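D-glycero-D-manno-heptose 1-phosphate kinase (Bacteroides thetaiotaomicron, PDB 3K85) probably phosphorylates D-glycero-D-manno-heptose 1-phosphate at the expense of ATP, as expected of a small-molecule kinase of the GHMP family. Local coordinates at residues 252-257 with 304-309; 198-203 with 313-318; 10-15 with 327-332; 167-172 with 190-195. All blocks are in the same frame, centred on the assembly; numbering follows the deposited sequence.

Contact 1 of 4, residues 252-257 with 304-309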
loop_
_atom_site.group_PDB
_atom_site.type_symbol
_atom_site.label_atom_id
_atom_site.label_comp_id
_atom_site.label_asym_id
_atom_site.label_seq_id
_atom_site.Cartn_x
_atom_site.Cartn_y
_atom_site.Cartn_z
ATOM N N GLY A 252 17.001 8.682 -8.266
ATOM C CA GLY A 252 18.297 8.454 -8.877
ATOM C C GLY A 252 18.563 6.963 -8.993
ATOM O O GLY A 252 19.020 6.477 -10.034
ATOM N N GLU A 253 18.267 6.227 -7.921
ATOM C CA GLU A 253 18.469 4.789 -7.928
ATOM C C GLU A 253 17.541 4.160 -8.961
ATOM O O GLU A 253 17.895 3.174 -9.605
ATOM C CB GLU A 253 18.189 4.199 -6.548
ATOM C CG GLU A 253 18.349 2.684 -6.483
ATOM C CD GLU A 253 19.767 2.208 -6.806
ATOM O OE1 GLU A 253 19.997 0.973 -6.781
ATOM O OE2 GLU A 253 20.646 3.060 -7.079
ATOM N N PHE A 254 16.355 4.740 -9.125
ATOM C CA PHE A 254 15.401 4.219 -10.095
ATOM C C PHE A 254 15.988 4.395 -11.493
ATOM O O PHE A 254 15.874 3.518 -12.353
ATOM C CB PHE A 254 14.054 4.950 -9.976
ATOM C CG PHE A 254 13.045 4.548 -11.020
ATOM C CD1 PHE A 254 12.795 3.203 -11.292
ATOM C CD2 PHE A 254 12.346 5.516 -11.733
ATOM C CE1 PHE A 254 11.862 2.832 -12.260
ATOM C CE2 PHE A 254 11.412 5.162 -12.700
ATOM C CZ PHE A 254 11.167 3.819 -12.967
ATOM N N ALA A 255 16.624 5.536 -11.711
ATOM C CA ALA A 255 17.240 5.824 -13.000
ATOM C C ALA A 255 18.340 4.787 -13.273
ATOM O O ALA A 255 18.420 4.210 -14.357
ATOM C CB ALA A 255 17.825 7.251 -12.993
ATOM N N ARG A 256 19.179 4.545 -12.277
ATOM C CA ARG A 256 20.252 3.578 -12.438
ATOM C C ARG A 256 19.690 2.217 -12.862
ATOM O O ARG A 256 20.132 1.633 -13.850
ATOM C CB ARG A 256 21.028 3.430 -11.132
ATOM C CG ARG A 256 22.334 2.668 -11.286
ATOM C CD ARG A 256 22.968 2.342 -9.932
ATOM N NE ARG A 256 22.173 1.372 -9.183
ATOM C CZ ARG A 256 21.827 0.176 -9.654
ATOM N NH1 ARG A 256 22.206 -0.196 -10.875
ATOM N NH2 ARG A 256 21.101 -0.650 -8.911
ATOM N N ILE A 257 18.706 1.722 -12.113
ATOM C CA ILE A 257 18.104 0.426 -12.409
ATOM C C ILE A 257 17.562 0.376 -13.835
ATOM O O ILE A 257 17.727 -0.628 -14.529
ATOM C CB ILE A 257 16.980 0.092 -11.402
ATOM C CG1 ILE A 257 17.562 0.039 -9.990
ATOM C CG2 ILE A 257 16.341 -1.244 -11.742
ATOM C CD1 ILE A 257 16.529 -0.154 -8.921
HETATM N N MSE A 304 10.171 5.570 -22.106
HETATM C CA MSE A 304 9.973 6.184 -20.805
HETATM C C MSE A 304 11.329 6.718 -20.370
HETATM O O MSE A 304 12.281 5.958 -20.212
HETATM C CB MSE A 304 9.463 5.147 -19.806
HETATM C CG MSE A 304 9.147 5.700 -18.429
HETATM SE SE MSE A 304 8.438 4.325 -17.257
HETATM C CE MSE A 304 10.110 3.663 -16.539
ATOM N N PHE A 305 11.417 8.030 -20.197
ATOM C CA PHE A 305 12.666 8.661 -19.788
ATOM C C PHE A 305 12.611 9.203 -18.364
ATOM O O PHE A 305 11.611 9.782 -17.946
ATOM C CB PHE A 305 13.008 9.810 -20.738
ATOM C CG PHE A 305 13.517 9.371 -22.076
ATOM C CD1 PHE A 305 14.754 8.743 -22.189
ATOM C CD2 PHE A 305 12.781 9.616 -23.231
ATOM C CE1 PHE A 305 15.255 8.369 -23.442
ATOM C CE2 PHE A 305 13.271 9.247 -24.486
ATOM C CZ PHE A 305 14.510 8.623 -24.591
ATOM N N VAL A 306 13.697 9.014 -17.625
ATOM C CA VAL A 306 13.799 9.507 -16.259
ATOM C C VAL A 306 14.851 10.617 -16.246
ATOM O O VAL A 306 16.027 10.364 -16.491
ATOM C CB VAL A 306 14.220 8.379 -15.285
ATOM C CG1 VAL A 306 14.594 8.961 -13.925
ATOM C CG2 VAL A 306 13.078 7.379 -15.133
ATOM N N VAL A 307 14.425 11.843 -15.957
ATOM C CA VAL A 307 15.340 12.978 -15.945
ATOM C C VAL A 307 15.245 13.857 -14.692
ATOM O O VAL A 307 14.233 13.858 -13.984
ATOM C CB VAL A 307 15.104 13.861 -17.197
ATOM C CG1 VAL A 307 13.693 14.426 -17.174
ATOM C CG2 VAL A 307 16.134 14.971 -17.266
ATOM N N GLU A 308 16.323 14.589 -14.416
ATOM C CA GLU A 308 16.376 15.501 -13.279
ATOM C C GLU A 308 15.293 16.531 -13.550
ATOM O O GLU A 308 15.215 17.074 -14.656
ATOM C CB GLU A 308 17.732 16.204 -13.227
ATOM C CG GLU A 308 18.508 16.025 -11.941
ATOM C CD GLU A 308 19.907 16.604 -12.047
ATOM O OE1 GLU A 308 20.662 16.154 -12.935
ATOM O OE2 GLU A 308 20.254 17.507 -11.254
ATOM N N PRO A 309 14.441 16.814 -12.552
ATOM C CA PRO A 309 13.352 17.786 -12.694
ATOM C C PRO A 309 13.737 19.125 -13.344
ATOM O O PRO A 309 13.067 19.585 -14.271
ATOM C CB PRO A 309 12.862 17.950 -11.259
ATOM C CG PRO A 309 13.053 16.575 -10.701
ATOM C CD PRO A 309 14.433 16.218 -11.204
#

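Contact 2 of 4, residues 198-203 with 313-318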
loop_
_atom_site.group_PDB
_atom_site.type_symbol
_atom_site.label_atom_id
_atom_site.label_comp_id
_atom_site.label_asym_id
_atom_site.label_seq_id
_atom_site.Cartn_x
_atom_site.Cartn_y
_atom_site.Cartn_z
ATOM N N SER A 198 10.115 14.037 -12.743
ATOM C CA SER A 198 11.342 13.381 -13.174
ATOM C C SER A 198 11.096 12.454 -14.367
ATOM O O SER A 198 11.998 11.729 -14.781
ATOM C CB SER A 198 11.931 12.546 -12.032
ATOM O OG SER A 198 12.319 13.340 -10.931
HETATM N N MSE A 199 9.893 12.465 -14.927
HETATM C CA MSE A 199 9.618 11.567 -16.049
HETATM C C MSE A 199 9.012 12.152 -17.308
HETATM O O MSE A 199 8.185 13.063 -17.272
HETATM C CB MSE A 199 8.738 10.408 -15.594
HETATM C CG MSE A 199 9.474 9.351 -14.813
HETATM SE SE MSE A 199 8.262 8.048 -14.062
HETATM C CE MSE A 199 7.246 7.613 -15.662
ATOM N N VAL A 200 9.428 11.586 -18.433
ATOM C CA VAL A 200 8.942 12.006 -19.731
ATOM C C VAL A 200 8.427 10.780 -20.498
ATOM O O VAL A 200 9.121 9.768 -20.612
ATOM C CB VAL A 200 10.065 12.685 -20.546
ATOM C CG1 VAL A 200 9.484 13.347 -21.791
ATOM C CG2 VAL A 200 10.782 13.707 -19.687
ATOM N N LEU A 201 7.197 10.877 -20.992
ATOM C CA LEU A 201 6.567 9.816 -21.769
ATOM C C LEU A 201 6.638 10.220 -23.233
ATOM O O LEU A 201 6.016 11.203 -23.636
ATOM C CB LEU A 201 5.105 9.663 -21.365
ATOM C CG LEU A 201 4.739 8.535 -20.407
ATOM C CD1 LEU A 201 3.803 7.577 -21.126
ATOM C CD2 LEU A 201 5.991 7.816 -19.920
ATOM N N TYR A 202 7.379 9.464 -24.035
ATOM C CA TYR A 202 7.518 9.801 -25.448
ATOM C C TYR A 202 7.234 8.664 -26.430
ATOM O O TYR A 202 7.878 7.614 -26.396
ATOM C CB TYR A 202 8.923 10.356 -25.703
ATOM C CG TYR A 202 9.185 10.717 -27.143
ATOM C CD1 TYR A 202 8.410 11.676 -27.795
ATOM C CD2 TYR A 202 10.203 10.085 -27.865
ATOM C CE1 TYR A 202 8.637 11.999 -29.135
ATOM C CE2 TYR A 202 10.440 10.400 -29.207
ATOM C CZ TYR A 202 9.652 11.356 -29.834
ATOM O OH TYR A 202 9.871 11.656 -31.161
ATOM N N PHE A 203 6.263 8.889 -27.310
ATOM C CA PHE A 203 5.899 7.905 -28.323
ATOM C C PHE A 203 6.593 8.287 -29.627
ATOM O O PHE A 203 7.058 9.416 -29.777
ATOM C CB PHE A 203 4.388 7.890 -28.547
ATOM C CG PHE A 203 3.593 7.480 -27.341
ATOM C CD1 PHE A 203 3.504 8.310 -26.228
ATOM C CD2 PHE A 203 2.891 6.279 -27.337
ATOM C CE1 PHE A 203 2.722 7.954 -25.130
ATOM C CE2 PHE A 203 2.107 5.913 -26.244
ATOM C CZ PHE A 203 2.023 6.755 -25.140
ATOM N N GLU A 313 12.182 20.067 -18.732
ATOM C CA GLU A 313 11.689 20.905 -19.828
ATOM C C GLU A 313 12.583 20.850 -21.070
ATOM O O GLU A 313 12.089 20.859 -22.203
ATOM C CB GLU A 313 11.529 22.363 -19.374
ATOM C CG GLU A 313 11.117 23.314 -20.494
ATOM C CD GLU A 313 9.761 22.988 -21.113
ATOM O OE1 GLU A 313 9.498 21.804 -21.404
ATOM O OE2 GLU A 313 8.958 23.924 -21.323
ATOM N N GLU A 314 13.892 20.802 -20.849
ATOM C CA GLU A 314 14.846 20.731 -21.945
ATOM C C GLU A 314 14.576 19.426 -22.684
ATOM O O GLU A 314 14.267 19.431 -23.876
ATOM C CB GLU A 314 16.272 20.751 -21.397
ATOM C CG GLU A 314 17.183 21.793 -22.039
ATOM C CD GLU A 314 16.571 23.191 -22.075
ATOM O OE1 GLU A 314 15.757 23.471 -22.979
ATOM O OE2 GLU A 314 16.900 24.012 -21.193
ATOM N N VAL A 315 14.677 18.312 -21.966
ATOM C CA VAL A 315 14.423 17.004 -22.551
ATOM C C VAL A 315 13.122 17.020 -23.353
ATOM O O VAL A 315 13.092 16.623 -24.520
ATOM C CB VAL A 315 14.328 15.915 -21.449
ATOM C CG1 VAL A 315 13.872 14.592 -22.049
ATOM C CG2 VAL A 315 15.685 15.739 -20.772
ATOM N N VAL A 316 12.046 17.488 -22.728
ATOM C CA VAL A 316 10.758 17.533 -23.400
ATOM C C VAL A 316 10.779 18.378 -24.660
ATOM O O VAL A 316 10.182 18.000 -25.663
ATOM C CB VAL A 316 9.650 18.057 -22.462
ATOM C CG1 VAL A 316 8.424 18.464 -23.265
ATOM C CG2 VAL A 316 9.262 16.967 -21.477
ATOM N N ARG A 317 11.463 19.516 -24.621
ATOM C CA ARG A 317 11.520 20.387 -25.795
ATOM C C ARG A 317 12.274 19.762 -26.965
ATOM O O ARG A 317 11.842 19.851 -28.116
ATOM C CB ARG A 317 12.155 21.732 -25.435
ATOM C CG ARG A 317 11.169 22.729 -24.861
ATOM C CD ARG A 317 11.854 24.024 -24.471
ATOM N NE ARG A 317 10.891 25.075 -24.148
ATOM C CZ ARG A 317 11.227 26.313 -23.805
ATOM N NH1 ARG A 317 12.508 26.656 -23.740
ATOM N NH2 ARG A 317 10.288 27.206 -23.529
ATOM N N ALA A 318 13.401 19.129 -26.658
ATOM C CA ALA A 318 14.227 18.491 -27.669
ATOM C C ALA A 318 13.471 17.363 -28.355
ATOM O O ALA A 318 13.393 17.328 -29.584
ATOM C CB ALA A 318 15.495 17.961 -27.034
#

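Contact 3 of 4, residues 10-15 with 327-332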
loop_
_atom_site.group_PDB
_atom_site.type_symbol
_atom_site.label_atom_id
_atom_site.label_comp_id
_atom_site.label_asym_id
_atom_site.label_seq_id
_atom_site.Cartn_x
_atom_site.Cartn_y
_atom_site.Cartn_z
ATOM N N LEU A 10 -4.823 3.459 -17.784
ATOM C CA LEU A 10 -3.785 2.707 -18.468
ATOM C C LEU A 10 -2.667 2.698 -17.445
ATOM O O LEU A 10 -2.819 3.265 -16.369
ATOM C CB LEU A 10 -3.347 3.417 -19.752
ATOM C CG LEU A 10 -4.411 3.573 -20.850
ATOM C CD1 LEU A 10 -3.893 4.529 -21.909
ATOM C CD2 LEU A 10 -4.747 2.219 -21.476
ATOM N N ARG A 11 -1.544 2.076 -17.764
ATOM C CA ARG A 11 -0.474 2.007 -16.790
ATOM C C ARG A 11 0.912 2.074 -17.384
ATOM O O ARG A 11 1.096 1.899 -18.576
ATOM C CB ARG A 11 -0.622 0.715 -15.989
ATOM C CG ARG A 11 -0.561 -0.549 -16.842
ATOM C CD ARG A 11 0.869 -0.838 -17.275
ATOM N NE ARG A 11 0.978 -1.982 -18.174
ATOM C CZ ARG A 11 1.651 -1.952 -19.320
ATOM N NH1 ARG A 11 2.260 -0.835 -19.694
ATOM N NH2 ARG A 11 1.730 -3.032 -20.083
ATOM N N LEU A 12 1.884 2.327 -16.520
ATOM C CA LEU A 12 3.282 2.391 -16.899
ATOM C C LEU A 12 3.920 1.171 -16.262
ATOM O O LEU A 12 3.687 0.890 -15.083
ATOM C CB LEU A 12 3.935 3.638 -16.324
ATOM C CG LEU A 12 4.401 4.722 -17.284
ATOM C CD1 LEU A 12 3.427 4.875 -18.441
ATOM C CD2 LEU A 12 4.525 6.019 -16.498
ATOM N N GLY A 13 4.712 0.444 -17.047
ATOM C CA GLY A 13 5.390 -0.725 -16.524
ATOM C C GLY A 13 6.687 -0.229 -15.928
ATOM O O GLY A 13 7.664 -0.008 -16.645
ATOM N N LEU A 14 6.709 -0.042 -14.618
ATOM C CA LEU A 14 7.911 0.458 -13.980
ATOM C C LEU A 14 9.028 -0.568 -13.931
ATOM O O LEU A 14 10.182 -0.225 -14.176
ATOM C CB LEU A 14 7.585 0.980 -12.578
ATOM C CG LEU A 14 6.588 2.149 -12.623
ATOM C CD1 LEU A 14 6.249 2.620 -11.234
ATOM C CD2 LEU A 14 7.187 3.283 -13.437
ATOM N N ALA A 15 8.700 -1.824 -13.634
ATOM C CA ALA A 15 9.726 -2.865 -13.553
ATOM C C ALA A 15 9.176 -4.285 -13.479
ATOM O O ALA A 15 8.026 -4.504 -13.082
ATOM C CB ALA A 15 10.625 -2.613 -12.355
HETATM N N MSE A 327 3.974 12.667 -24.501
HETATM C CA MSE A 327 2.649 12.549 -23.913
HETATM C C MSE A 327 2.658 12.908 -22.430
HETATM O O MSE A 327 3.225 12.191 -21.607
HETATM C CB MSE A 327 2.118 11.123 -24.112
HETATM C CG MSE A 327 0.722 10.876 -23.550
HETATM SE SE MSE A 327 -0.638 12.087 -24.244
HETATM C CE MSE A 327 -1.430 10.949 -25.598
ATOM N N PRO A 328 2.035 14.040 -22.073
ATOM C CA PRO A 328 1.978 14.475 -20.677
ATOM C C PRO A 328 1.059 13.552 -19.879
ATOM O O PRO A 328 0.003 13.132 -20.361
ATOM C CB PRO A 328 1.439 15.895 -20.790
ATOM C CG PRO A 328 0.527 15.798 -21.964
ATOM C CD PRO A 328 1.356 15.012 -22.949
ATOM N N PHE A 329 1.457 13.245 -18.651
ATOM C CA PHE A 329 0.665 12.347 -17.834
ATOM C C PHE A 329 0.834 12.643 -16.353
ATOM O O PHE A 329 1.699 13.410 -15.942
ATOM C CB PHE A 329 1.114 10.903 -18.082
ATOM C CG PHE A 329 2.402 10.560 -17.396
ATOM C CD1 PHE A 329 2.395 9.949 -16.146
ATOM C CD2 PHE A 329 3.622 10.954 -17.941
ATOM C CE1 PHE A 329 3.583 9.744 -15.446
ATOM C CE2 PHE A 329 4.825 10.754 -17.245
ATOM C CZ PHE A 329 4.804 10.152 -15.998
ATOM N N GLN A 330 -0.003 11.987 -15.564
ATOM C CA GLN A 330 0.034 12.084 -14.122
ATOM C C GLN A 330 -0.379 10.703 -13.607
ATOM O O GLN A 330 -1.186 10.011 -14.236
ATOM C CB GLN A 330 -0.943 13.153 -13.625
ATOM C CG GLN A 330 -0.557 14.570 -14.023
ATOM C CD GLN A 330 0.809 14.963 -13.486
ATOM O OE1 GLN A 330 1.040 14.937 -12.277
ATOM N NE2 GLN A 330 1.723 15.327 -14.383
ATOM N N PHE A 331 0.200 10.295 -12.487
ATOM C CA PHE A 331 -0.136 9.015 -11.889
ATOM C C PHE A 331 -1.510 9.155 -11.263
ATOM O O PHE A 331 -1.836 10.207 -10.717
ATOM C CB PHE A 331 0.885 8.659 -10.816
ATOM C CG PHE A 331 2.210 8.244 -11.365
ATOM C CD1 PHE A 331 2.343 7.044 -12.059
ATOM C CD2 PHE A 331 3.326 9.047 -11.190
ATOM C CE1 PHE A 331 3.570 6.647 -12.568
ATOM C CE2 PHE A 331 4.561 8.666 -11.693
ATOM C CZ PHE A 331 4.686 7.463 -12.383
ATOM N N ILE A 332 -2.327 8.116 -11.357
ATOM C CA ILE A 332 -3.654 8.175 -10.765
ATOM C C ILE A 332 -3.726 7.005 -9.787
ATOM O O ILE A 332 -3.319 5.891 -10.117
ATOM C CB ILE A 332 -4.759 8.102 -11.866
ATOM C CG1 ILE A 332 -6.143 8.239 -11.236
ATOM C CG2 ILE A 332 -4.665 6.806 -12.628
ATOM C CD1 ILE A 332 -6.371 9.586 -10.544
#

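Contact 4 of 4, residues 167-172 with 190-195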
loop_
_atom_site.group_PDB
_atom_site.type_symbol
_atom_site.label_atom_id
_atom_site.label_comp_id
_atom_site.label_asym_id
_atom_site.label_seq_id
_atom_site.Cartn_x
_atom_site.Cartn_y
_atom_site.Cartn_z
ATOM N N GLY A 167 -5.620 -0.191 -9.686
ATOM C CA GLY A 167 -5.240 1.213 -9.622
ATOM C C GLY A 167 -4.115 1.522 -8.652
ATOM O O GLY A 167 -3.856 0.741 -7.726
ATOM N N GLY A 168 -3.446 2.656 -8.874
ATOM C CA GLY A 168 -2.342 3.097 -8.024
ATOM C C GLY A 168 -0.994 2.442 -8.309
ATOM O O GLY A 168 -0.767 1.945 -9.410
ATOM N N PHE A 169 -0.085 2.484 -7.328
ATOM C CA PHE A 169 1.227 1.834 -7.436
ATOM C C PHE A 169 1.065 0.432 -6.809
ATOM O O PHE A 169 0.796 0.296 -5.609
ATOM C CB PHE A 169 2.299 2.607 -6.660
ATOM C CG PHE A 169 2.792 3.838 -7.360
ATOM C CD1 PHE A 169 4.070 3.875 -7.910
ATOM C CD2 PHE A 169 1.971 4.955 -7.493
ATOM C CE1 PHE A 169 4.519 5.010 -8.588
ATOM C CE2 PHE A 169 2.413 6.095 -8.171
ATOM C CZ PHE A 169 3.685 6.120 -8.718
ATOM N N ASN A 170 1.219 -0.601 -7.628
ATOM C CA ASN A 170 1.068 -1.975 -7.162
ATOM C C ASN A 170 2.350 -2.802 -7.350
ATOM O O ASN A 170 3.138 -2.561 -8.266
ATOM C CB ASN A 170 -0.104 -2.644 -7.903
ATOM C CG ASN A 170 -1.460 -2.073 -7.497
ATOM O OD1 ASN A 170 -2.277 -1.695 -8.345
ATOM N ND2 ASN A 170 -1.711 -2.019 -6.191
ATOM N N TYR A 171 2.566 -3.744 -6.438
ATOM C CA TYR A 171 3.699 -4.666 -6.497
ATOM C C TYR A 171 2.948 -5.981 -6.544
ATOM O O TYR A 171 2.368 -6.413 -5.547
ATOM C CB TYR A 171 4.537 -4.579 -5.234
ATOM C CG TYR A 171 5.743 -5.496 -5.197
ATOM C CD1 TYR A 171 6.903 -5.178 -5.895
ATOM C CD2 TYR A 171 5.748 -6.648 -4.403
ATOM C CE1 TYR A 171 8.047 -5.971 -5.800
ATOM C CE2 TYR A 171 6.880 -7.447 -4.303
ATOM C CZ TYR A 171 8.027 -7.098 -5.007
ATOM O OH TYR A 171 9.154 -7.877 -4.929
HETATM N N MSE A 172 2.927 -6.592 -7.718
HETATM C CA MSE A 172 2.193 -7.828 -7.929
HETATM C C MSE A 172 3.071 -9.061 -7.941
HETATM O O MSE A 172 4.168 -9.067 -8.511
HETATM C CB MSE A 172 1.425 -7.747 -9.248
HETATM C CG MSE A 172 0.813 -6.378 -9.498
HETATM SE SE MSE A 172 -0.275 -6.264 -11.091
HETATM C CE MSE A 172 -1.727 -5.168 -10.367
ATOM N N TRP A 190 4.678 13.344 -1.992
ATOM C CA TRP A 190 5.893 13.965 -2.480
ATOM C C TRP A 190 6.731 13.054 -3.372
ATOM O O TRP A 190 7.460 13.532 -4.237
ATOM C CB TRP A 190 6.744 14.485 -1.319
ATOM C CG TRP A 190 7.536 13.440 -0.600
ATOM C CD1 TRP A 190 7.197 12.811 0.556
ATOM C CD2 TRP A 190 8.821 12.924 -0.976
ATOM N NE1 TRP A 190 8.187 11.940 0.932
ATOM C CE2 TRP A 190 9.198 11.988 0.009
ATOM C CE3 TRP A 190 9.688 13.161 -2.047
ATOM C CZ2 TRP A 190 10.414 11.287 -0.045
ATOM C CZ3 TRP A 190 10.897 12.459 -2.102
ATOM C CH2 TRP A 190 11.244 11.537 -1.106
ATOM N N ILE A 191 6.636 11.744 -3.172
ATOM C CA ILE A 191 7.397 10.802 -4.001
ATOM C C ILE A 191 6.748 10.765 -5.385
ATOM O O ILE A 191 7.427 10.750 -6.418
ATOM C CB ILE A 191 7.391 9.375 -3.380
ATOM C CG1 ILE A 191 8.209 9.383 -2.086
ATOM C CG2 ILE A 191 7.941 8.353 -4.369
ATOM C CD1 ILE A 191 8.134 8.082 -1.331
ATOM N N VAL A 192 5.424 10.777 -5.392
ATOM C CA VAL A 192 4.675 10.751 -6.636
ATOM C C VAL A 192 4.949 12.018 -7.427
ATOM O O VAL A 192 5.202 11.952 -8.632
ATOM C CB VAL A 192 3.171 10.636 -6.373
ATOM C CG1 VAL A 192 2.406 10.632 -7.694
ATOM C CG2 VAL A 192 2.896 9.365 -5.590
ATOM N N ASP A 193 4.883 13.170 -6.757
ATOM C CA ASP A 193 5.170 14.444 -7.414
ATOM C C ASP A 193 6.628 14.483 -7.895
ATOM O O ASP A 193 6.917 14.957 -8.997
ATOM C CB ASP A 193 4.926 15.628 -6.465
ATOM C CG ASP A 193 3.461 15.970 -6.325
ATOM O OD1 ASP A 193 2.747 15.987 -7.349
ATOM O OD2 ASP A 193 3.024 16.238 -5.193
ATOM N N GLU A 194 7.544 13.989 -7.071
ATOM C CA GLU A 194 8.950 13.980 -7.459
ATOM C C GLU A 194 9.146 13.102 -8.680
ATOM O O GLU A 194 9.868 13.478 -9.600
ATOM C CB GLU A 194 9.833 13.453 -6.330
ATOM C CG GLU A 194 11.325 13.487 -6.656
ATOM C CD GLU A 194 11.869 14.906 -6.805
ATOM O OE1 GLU A 194 11.069 15.869 -6.785
ATOM O OE2 GLU A 194 13.104 15.059 -6.947
ATOM N N LEU A 195 8.512 11.928 -8.681
ATOM C CA LEU A 195 8.638 11.007 -9.799
ATOM C C LEU A 195 8.004 11.595 -11.057
ATOM O O LEU A 195 8.563 11.474 -12.149
ATOM C CB LEU A 195 7.983 9.656 -9.470
ATOM C CG LEU A 195 8.353 8.504 -10.418
ATOM C CD1 LEU A 195 9.794 8.057 -10.158
ATOM C CD2 LEU A 195 7.405 7.341 -10.219
#

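Contact 1 of 4, residues 252-257 with 304-309
Two neighbouring bumps of helix 251-264, the Phe254 ring and the Ala255 methyl, press against Met304 and Val306, two residues of strand 303-306 whose side chains face the helix. The axes of the short helix and strand segments come within 9.3 Å and run at 134° to each other, about midway between perpendicular and antiparallel. Their backbones come nearest at the smallest side chain: Ala255 CA lies 6.0 Å from Val306 CA, and Ala255 CB meets Val306 CG1 at 3.8 Å. The two branches of this valine are divided between successive helix residues. CG1 stands anti to the backbone N (chi1 169°) and takes the alanine, while CG2 comes obliquely to the ring, 3.7 Å from Phe254 CE2. The far tip of the ring then fits beside Met304, a selenomethionine whose chain is extended as far as SE and bends only at its last torsion, which brings CE to 3.7 Å from Phe254 CZ. Thr242 of helix 230-246 also touches this phenylalanine. The meeting atoms are all carbon and all four residues are buried, whereas the charged pair of this helix segment, Arg256 and Glu253, is bonded side-on through NE and NH2 away from the strand. The contact is therefore held by apolar burial and fit of shape, and the Arg256-Glu253 pair takes no part in it.

Contact 2 of 4, residues 198-203 with 313-318
Val200 of strand 199-202 faces Val316 of helix 309-320 with their CA atoms 6.9 Å apart, the nearest backbone approach between the two segments. Val200 directs both of its methyls at the helix. CG1, set anti to the backbone N (chi1 -170°), meets Val316 CG2 at 3.6 Å. The other branch of Val200 spans two successive helix residues: Val200 CG2 lies 4.0 Å from Val315 CG1 and 4.0 Å from Val316 CG2. The single strand valine thus sits against a pair of helix valines; the CB of Val315 is aimed at the strand, that of Val316 to one side of it. Val316 still comes closer than Val315, because with CG1 anti to its backbone N (chi1 164°) CG2 meets Val200. Beside this patch, Lys312 and Leu319 of the same helix touch Val200 and Tyr202 respectively, so the helix lies along one face of the three-stranded antiparallel sheet, while Met199 and Leu201 reach Leu12 on the sheet's other face. Branched aliphatic carbons make the whole contact, burying 110 Å². Its chemistry implies dispersion and exclusion of water rather than directional bonding; the polar backbone of the valine is served within the sheet, by Phe305 of strand 303-306.

Contact 3 of 4, residues 10-15 with 327-332
Strand 4-15 of the large mixed sheet sends Leu12 into a pair of aromatic rings carried by the loop between helix 309-320 and strand 337-340. One methyl does the touching: Leu12 CD2 lies 4.0 Å from Phe329 CE1 and 4.1 Å from Phe331 CE1. Both rings are met obliquely, and the leucine side chain runs at about a right angle to each phenylalanine, so its tip is lodged where the two rings come together. The rings also support each other, Phe329 CE1 standing 3.9 Å above the plane of Phe331 and displaced toward its rim. Phe329 achieves this with CG placed between its own backbone N and carbonyl carbon (chi1 77°), which brings CE1 to Leu12. Phe331 instead has its CG anti to the carbonyl carbon, and although its CB leaves the chain at an angle to the strand, the end of the ring comes nearer. The loop has no regular structure here, yet its backbone is tied down at Phe331 N by Glu196 of helix 189-197 and at Ile332 O by Thr36. Among its neighbours the aromatic pair lies between sheets: Ile37 of strand 30-37 touches both rings from the large sheet, and Met199 and Leu201 of strand 199-202 touch both Leu12 and Phe329 from the small one.

Contact 4 of 4, residues 167-172 with 190-195
Phe169, the first residue of strand 169-175, points its ring at helix 189-197 and meets Val192 and Leu195, three residues apart on that helix. The two ring corners take different partners. Phe169 CE1 lies 4.1 Å from Leu195 CD2, and that methyl sits at the ring edge, near its plane; Phe169 CE2 is 4.2 Å from Val192 CG2, which approaches obliquely. The phenylalanine thus presents its far end to the helix while the backbones stay well apart, Phe169 CA being 9.6 Å from Val192 CA, the nearest such pair. Leu195 has CG anti to its backbone N (chi1 -165°), and this sends the branched end out from the helix toward the ring. In the next shell, Met187, in the link leading into the helix, touches both Phe169 and Val192, and Phe331 touches all three residues of the contact. Ala35 of strand 30-37 lies against the phenylalanine as well. Further out, the backbone is held on both flanks, Phe169 pairing with Leu185 and the preceding Gly168 with Thr36. Two glycines, Gly167, where the chain leaves helix 159-166, and Gly168, both with positive phi (79° and 81°), lead the chain from that helix into the strand. Strands 169-175 and 179-185 pair antiparallel as a hairpin, and helix 189-197 follows directly. The arrangement is that of a hairpin followed by a helix which folds back on the hairpin's first strand, with the Phe169 ring packed between strand and helix.

In the fold
Contacts 1, 3 and 4 touch through apolar side chains; contact 2 lies on the small sheet's other face. Contacts 3 and 4 are closest, their centres about 9 Å apart, and Phe331 joins them: its CE2 lies 3.5 Å from Leu195 CD2 and its CG 3.7 Å from Phe169 CZ. Contacts 1 and 2, centres about 12 Å apart, share the small sheet, where Val200 N is probably bonded to Phe305 O at 2.9 Å. Contact 3 connects with both, through Met304 SE to Leu12 CG at 4.1 Å and through a probable bond from Met327 N to Leu201 O at 2.7 Å. Along the chain, the loop closed by contact 3 encloses the other three.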